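Long-range contact in acinetobacter secreted protease CpaA (Acinetobacter nosocomialis M2, PDB 6O38), which is a secreted zinc metalloprotease that forms a complex with its chaperone CpaB and is probably exported by type II secretion, its peptidase domain preceded by four beta-sandwich domains: residues A[321-335]-A[354-368]. Numbering follows the deposited sequence.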
loop_
_atom_site.group_PDB
_atom_site.type_symbol
_atom_site.label_atom_id
_atom_site.label_comp_id
_atom_site.label_asym_id
_atom_site.label_seq_id
_atom_site.Cartn_x
_atom_site.Cartn_y
_atom_site.Cartn_z
ATOM N N LEU A 321 -29.452 3.276 8.087
ATOM C CA LEU A 321 -28.146 3.074 8.693
ATOM C C LEU A 321 -28.282 2.178 9.924
ATOM O O LEU A 321 -29.355 2.117 10.535
ATOM C CB LEU A 321 -27.525 4.420 9.064
ATOM C CG LEU A 321 -27.074 5.258 7.864
ATOM C CD1 LEU A 321 -26.480 6.585 8.306
ATOM C CD2 LEU A 321 -26.079 4.481 7.012
ATOM N N PRO A 322 -27.222 1.456 10.295
ATOM C CA PRO A 322 -27.342 0.451 11.361
ATOM C C PRO A 322 -27.947 1.025 12.635
ATOM O O PRO A 322 -27.584 2.111 13.087
ATOM C CB PRO A 322 -25.896 -0.001 11.580
ATOM C CG PRO A 322 -25.239 0.220 10.264
ATOM C CD PRO A 322 -25.881 1.448 9.682
ATOM N N ALA A 323 -28.883 0.270 13.216
ATOM C CA ALA A 323 -29.578 0.737 14.409
ATOM C C ALA A 323 -28.683 0.695 15.638
ATOM O O ALA A 323 -28.818 1.542 16.528
ATOM C CB ALA A 323 -30.836 -0.096 14.645
ATOM N N GLN A 324 -27.770 -0.269 15.710
ATOM C CA GLN A 324 -26.869 -0.406 16.845
ATOM C C GLN A 324 -25.434 -0.280 16.358
ATOM O O GLN A 324 -25.020 -0.985 15.431
ATOM C CB GLN A 324 -27.081 -1.741 17.563
ATOM C CG GLN A 324 -28.277 -1.715 18.501
ATOM C CD GLN A 324 -28.741 -3.097 18.911
ATOM O OE1 GLN A 324 -27.949 -4.038 18.979
ATOM N NE2 GLN A 324 -30.043 -3.239 19.137
ATOM N N ALA A 325 -24.681 0.615 16.989
ATOM C CA ALA A 325 -23.303 0.883 16.607
ATOM C C ALA A 325 -22.591 1.502 17.797
ATOM O O ALA A 325 -23.204 1.824 18.818
ATOM C CB ALA A 325 -23.229 1.803 15.385
ATOM N N GLN A 326 -21.281 1.665 17.654
ATOM C CA GLN A 326 -20.456 2.305 18.665
ATOM C C GLN A 326 -19.773 3.522 18.060
ATOM O O GLN A 326 -19.578 3.601 16.843
ATOM C CB GLN A 326 -19.417 1.332 19.234
ATOM C CG GLN A 326 -20.027 0.168 20.003
ATOM C CD GLN A 326 -18.983 -0.774 20.568
ATOM O OE1 GLN A 326 -17.791 -0.468 20.573
ATOM N NE2 GLN A 326 -19.426 -1.931 21.048
ATOM N N VAL A 327 -19.425 4.480 18.924
ATOM C CA VAL A 327 -18.815 5.724 18.466
ATOM C C VAL A 327 -17.545 5.421 17.684
ATOM O O VAL A 327 -16.657 4.704 18.158
ATOM C CB VAL A 327 -18.534 6.650 19.658
ATOM C CG1 VAL A 327 -17.761 7.879 19.204
ATOM C CG2 VAL A 327 -19.838 7.051 20.331
ATOM N N GLY A 328 -17.459 5.968 16.474
ATOM C CA GLY A 328 -16.343 5.736 15.589
ATOM C C GLY A 328 -16.626 4.766 14.460
ATOM O O GLY A 328 -15.861 4.731 13.489
ATOM N N ASP A 329 -17.695 3.978 14.564
ATOM C CA ASP A 329 -18.063 3.079 13.478
ATOM C C ASP A 329 -18.378 3.879 12.221
ATOM O O ASP A 329 -18.947 4.972 12.285
ATOM C CB ASP A 329 -19.266 2.224 13.881
ATOM C CG ASP A 329 -18.899 1.122 14.856
ATOM O OD1 ASP A 329 -17.691 0.870 15.041
ATOM O OD2 ASP A 329 -19.816 0.508 15.440
ATOM N N LYS A 330 -18.003 3.328 11.069
ATOM C CA LYS A 330 -18.127 4.027 9.799
ATOM C C LYS A 330 -18.906 3.180 8.806
ATOM O O LYS A 330 -18.767 1.954 8.773
ATOM C CB LYS A 330 -16.749 4.369 9.220
ATOM C CG LYS A 330 -15.972 5.387 10.034
ATOM C CD LYS A 330 -14.675 5.769 9.343
ATOM C CE LYS A 330 -13.918 6.817 10.140
ATOM N NZ LYS A 330 -12.958 7.572 9.287
ATOM N N VAL A 331 -19.725 3.846 7.996
ATOM C CA VAL A 331 -20.443 3.218 6.896
ATOM C C VAL A 331 -20.110 3.985 5.624
ATOM O O VAL A 331 -20.315 5.202 5.556
ATOM C CB VAL A 331 -21.961 3.191 7.136
ATOM C CG1 VAL A 331 -22.685 2.707 5.890
ATOM C CG2 VAL A 331 -22.292 2.301 8.323
ATOM N N VAL A 332 -19.597 3.274 4.625
ATOM C CA VAL A 332 -19.300 3.840 3.314
ATOM C C VAL A 332 -20.267 3.230 2.312
ATOM O O VAL A 332 -20.411 2.004 2.248
ATOM C CB VAL A 332 -17.841 3.582 2.901
ATOM C CG1 VAL A 332 -17.577 4.140 1.512
ATOM C CG2 VAL A 332 -16.888 4.190 3.917
ATOM N N ILE A 333 -20.938 4.079 1.542
ATOM C CA ILE A 333 -21.914 3.635 0.558
ATOM C C ILE A 333 -21.493 4.154 -0.808
ATOM O O ILE A 333 -21.248 5.355 -0.975
ATOM C CB ILE A 333 -23.334 4.109 0.917
ATOM C CG1 ILE A 333 -23.715 3.611 2.312
ATOM C CG2 ILE A 333 -24.337 3.612 -0.111
ATOM C CD1 ILE A 333 -25.064 4.085 2.789
ATOM N N VAL A 334 -21.396 3.247 -1.777
ATOM C CA VAL A 334 -21.097 3.595 -3.158
ATOM C C VAL A 334 -22.287 3.174 -4.007
ATOM O O VAL A 334 -22.973 2.189 -3.709
ATOM C CB VAL A 334 -19.785 2.949 -3.663
ATOM C CG1 VAL A 334 -18.748 2.910 -2.551
ATOM C CG2 VAL A 334 -20.029 1.557 -4.222
ATOM N N SER A 335 -22.556 3.950 -5.054
ATOM C CA SER A 335 -23.721 3.725 -5.900
ATOM C C SER A 335 -23.302 3.768 -7.360
ATOM O O SER A 335 -22.740 4.769 -7.819
ATOM C CB SER A 335 -24.811 4.766 -5.628
ATOM O OG SER A 335 -25.927 4.565 -6.479
ATOM N N LYS A 354 -26.459 9.479 -4.989
ATOM C CA LYS A 354 -26.717 9.491 -6.421
ATOM C C LYS A 354 -25.706 8.620 -7.159
ATOM O O LYS A 354 -24.747 8.107 -6.579
ATOM C CB LYS A 354 -26.696 10.932 -6.940
ATOM C CG LYS A 354 -27.765 11.805 -6.298
ATOM C CD LYS A 354 -27.731 13.234 -6.808
ATOM C CE LYS A 354 -26.623 14.025 -6.128
ATOM N NZ LYS A 354 -26.694 15.477 -6.452
ATOM N N ASN A 355 -25.949 8.446 -8.458
ATOM C CA ASN A 355 -25.112 7.580 -9.280
ATOM C C ASN A 355 -23.670 8.069 -9.303
ATOM O O ASN A 355 -23.406 9.252 -9.534
ATOM C CB ASN A 355 -25.666 7.509 -10.703
ATOM C CG ASN A 355 -24.845 6.605 -11.603
ATOM O OD1 ASN A 355 -24.352 5.563 -11.173
ATOM N ND2 ASN A 355 -24.696 7.001 -12.863
ATOM N N GLY A 356 -22.735 7.150 -9.066
ATOM C CA GLY A 356 -21.325 7.469 -9.085
ATOM C C GLY A 356 -20.798 8.126 -7.829
ATOM O O GLY A 356 -19.624 8.514 -7.799
ATOM N N GLU A 357 -21.621 8.265 -6.794
ATOM C CA GLU A 357 -21.257 8.998 -5.591
ATOM C C GLU A 357 -20.756 8.047 -4.512
ATOM O O GLU A 357 -21.268 6.934 -4.360
ATOM C CB GLU A 357 -22.450 9.800 -5.065
ATOM C CG GLU A 357 -22.079 10.886 -4.067
ATOM C CD GLU A 357 -23.267 11.737 -3.657
ATOM O OE1 GLU A 357 -24.368 11.532 -4.214
ATOM O OE2 GLU A 357 -23.101 12.613 -2.781
ATOM N N ASN A 358 -19.754 8.498 -3.765
ATOM C CA ASN A 358 -19.274 7.817 -2.571
ATOM C C ASN A 358 -19.692 8.627 -1.353
ATOM O O ASN A 358 -19.519 9.851 -1.329
ATOM C CB ASN A 358 -17.752 7.650 -2.601
ATOM C CG ASN A 358 -17.296 6.606 -3.599
ATOM O OD1 ASN A 358 -16.994 5.472 -3.231
ATOM N ND2 ASN A 358 -17.238 6.986 -4.870
ATOM N N ARG A 359 -20.249 7.952 -0.351
ATOM C CA ARG A 359 -20.745 8.639 0.832
ATOM C C ARG A 359 -20.342 7.869 2.077
ATOM O O ARG A 359 -20.565 6.657 2.160
ATOM C CB ARG A 359 -22.269 8.797 0.791
ATOM C CG ARG A 359 -22.765 9.714 -0.307
ATOM C CD ARG A 359 -22.735 11.160 0.143
ATOM N NE ARG A 359 -23.669 11.421 1.231
ATOM C CZ ARG A 359 -24.903 11.877 1.062
ATOM N NH1 ARG A 359 -25.364 12.122 -0.157
ATOM N NH2 ARG A 359 -25.675 12.089 2.114
ATOM N N ARG A 360 -19.747 8.572 3.037
ATOM C CA ARG A 360 -19.318 7.978 4.294
ATOM C C ARG A 360 -20.072 8.620 5.448
ATOM O O ARG A 360 -20.284 9.837 5.466
ATOM C CB ARG A 360 -17.804 8.127 4.508
ATOM C CG ARG A 360 -17.303 7.465 5.789
ATOM C CD ARG A 360 -15.785 7.382 5.849
ATOM N NE ARG A 360 -15.170 8.677 6.117
ATOM C CZ ARG A 360 -14.560 9.418 5.197
ATOM N NH1 ARG A 360 -14.481 8.987 3.944
ATOM N NH2 ARG A 360 -14.028 10.586 5.529
ATOM N N PHE A 361 -20.482 7.792 6.404
ATOM C CA PHE A 361 -21.152 8.246 7.611
ATOM C C PHE A 361 -20.418 7.682 8.818
ATOM O O PHE A 361 -19.871 6.576 8.769
ATOM C CB PHE A 361 -22.627 7.816 7.635
ATOM C CG PHE A 361 -23.406 8.251 6.424
ATOM C CD1 PHE A 361 -23.457 7.455 5.289
ATOM C CD2 PHE A 361 -24.087 9.457 6.417
ATOM C CE1 PHE A 361 -24.173 7.853 4.175
ATOM C CE2 PHE A 361 -24.805 9.861 5.306
ATOM C CZ PHE A 361 -24.847 9.058 4.184
ATOM N N ILE A 362 -20.404 8.450 9.903
ATOM C CA ILE A 362 -19.719 8.056 11.127
ATOM C C ILE A 362 -20.693 8.183 12.290
ATOM O O ILE A 362 -21.519 9.104 12.327
ATOM C CB ILE A 362 -18.442 8.894 11.367
ATOM C CG1 ILE A 362 -17.642 8.339 12.547
ATOM C CG2 ILE A 362 -18.781 10.366 11.581
ATOM C CD1 ILE A 362 -16.282 8.984 12.720
ATOM N N TYR A 363 -20.609 7.246 13.229
ATOM C CA TYR A 363 -21.512 7.205 14.367
ATOM C C TYR A 363 -20.941 8.016 15.523
ATOM O O TYR A 363 -19.750 7.927 15.835
ATOM C CB TYR A 363 -21.752 5.758 14.804
ATOM C CG TYR A 363 -22.920 5.579 15.745
ATOM C CD1 TYR A 363 -24.226 5.659 15.282
ATOM C CD2 TYR A 363 -22.717 5.316 17.093
ATOM C CE1 TYR A 363 -25.300 5.493 16.134
ATOM C CE2 TYR A 363 -23.786 5.146 17.956
ATOM C CZ TYR A 363 -25.074 5.235 17.470
ATOM O OH TYR A 363 -26.143 5.068 18.321
ATOM N N THR A 364 -21.799 8.813 16.150
ATOM C CA THR A 364 -21.441 9.639 17.294
ATOM C C THR A 364 -22.364 9.308 18.465
ATOM O O THR A 364 -23.258 8.464 18.362
ATOM C CB THR A 364 -21.521 11.130 16.948
ATOM O OG1 THR A 364 -22.889 11.505 16.747
ATOM C CG2 THR A 364 -20.728 11.431 15.685
ATOM N N ALA A 365 -22.133 9.987 19.591
ATOM C CA ALA A 365 -22.977 9.791 20.764
ATOM C C ALA A 365 -24.431 10.160 20.502
ATOM O O ALA A 365 -25.321 9.667 21.205
ATOM C CB ALA A 365 -22.438 10.606 21.941
ATOM N N GLN A 366 -24.693 11.013 19.512
ATOM C CA GLN A 366 -26.045 11.443 19.179
ATOM C C GLN A 366 -26.500 10.912 17.820
ATOM O O GLN A 366 -27.332 11.531 17.152
ATOM C CB GLN A 366 -26.142 12.966 19.231
ATOM C CG GLN A 366 -26.135 13.519 20.651
ATOM C CD GLN A 366 -25.607 14.936 20.734
ATOM O OE1 GLN A 366 -24.902 15.404 19.841
ATOM N NE2 GLN A 366 -25.946 15.628 21.816
ATOM N N GLY A 367 -25.963 9.774 17.403
ATOM C CA GLY A 367 -26.427 9.081 16.218
ATOM C C GLY A 367 -25.474 9.226 15.045
ATOM O O GLY A 367 -24.352 9.729 15.163
ATOM N N TRP A 368 -25.950 8.769 13.889
ATOM C CA TRP A 368 -25.149 8.796 12.675
ATOM C C TRP A 368 -24.970 10.223 12.172
ATOM O O TRP A 368 -25.827 11.090 12.366
ATOM C CB TRP A 368 -25.793 7.930 11.593
ATOM C CG TRP A 368 -25.630 6.465 11.846
ATOM C CD1 TRP A 368 -26.581 5.599 12.299
ATOM C CD2 TRP A 368 -24.436 5.694 11.669
ATOM N NE1 TRP A 368 -26.053 4.334 12.412
ATOM C CE2 TRP A 368 -24.738 4.368 12.031
ATOM C CE3 TRP A 368 -23.141 5.999 11.238
ATOM C CZ2 TRP A 368 -23.793 3.345 11.975
ATOM C CZ3 TRP A 368 -22.205 4.984 11.183
ATOM C CH2 TRP A 368 -22.535 3.673 11.550
#
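Trp368 lays one face of its indole under Leu321, whose CB stands 3.7 Å from the centroid of the five-membered ring in a CH-pi contact, while the ring of Tyr363 lies with CD1 over the centre of the opposite face. At the indole edge, NE1 donates to Pro322 O (2.8 Å), a nearly straight bond lying in the ring plane and received on a carbonyl lone pair; Lys330 CA also lies at the edge, while Val331 CG2 approaches CH2 obliquely. A tryptophan suits this place because it offers two broad apolar faces and still satisfies its single polar atom. Ala325 touches both aromatics: its CB sits 14° off the normal of the Tyr363 ring and also meets Trp368 CZ2, the small methyl letting the 321-329 loop pass close. Tyr363 reaches that loop with CG anti to its backbone N (chi1 -166°).

These groups lie at one end of an antiparallel strand pair, 330-335 with 358-364, in the last of the StcE-type beta-sandwich domains before the peptidase domain. Paired backbone bonds join Val331 to Phe361 and Ile333 to Arg359, and beta-branched Val331, Val332 and Ile333 fit the extended chain. On the face of Val331 and Ile333, Leu321 CD1 lies over one face of the Phe361 ring, 4.0 Å from Phe361 CG, and Ile333 CD1 meets the ring obliquely.

On the reverse face Lys330 and Arg360 run side by side, NZ 4.0 Å from NE. Lys330 NZ is hydrogen-bonded to Asn413, and Arg360 NE forms a salt bridge with Asp371, whose negative charge probably eases the repulsion. At the far end Gly356, at positive phi in a type II turn, donates its N-H to Ser335 O (2.7 Å).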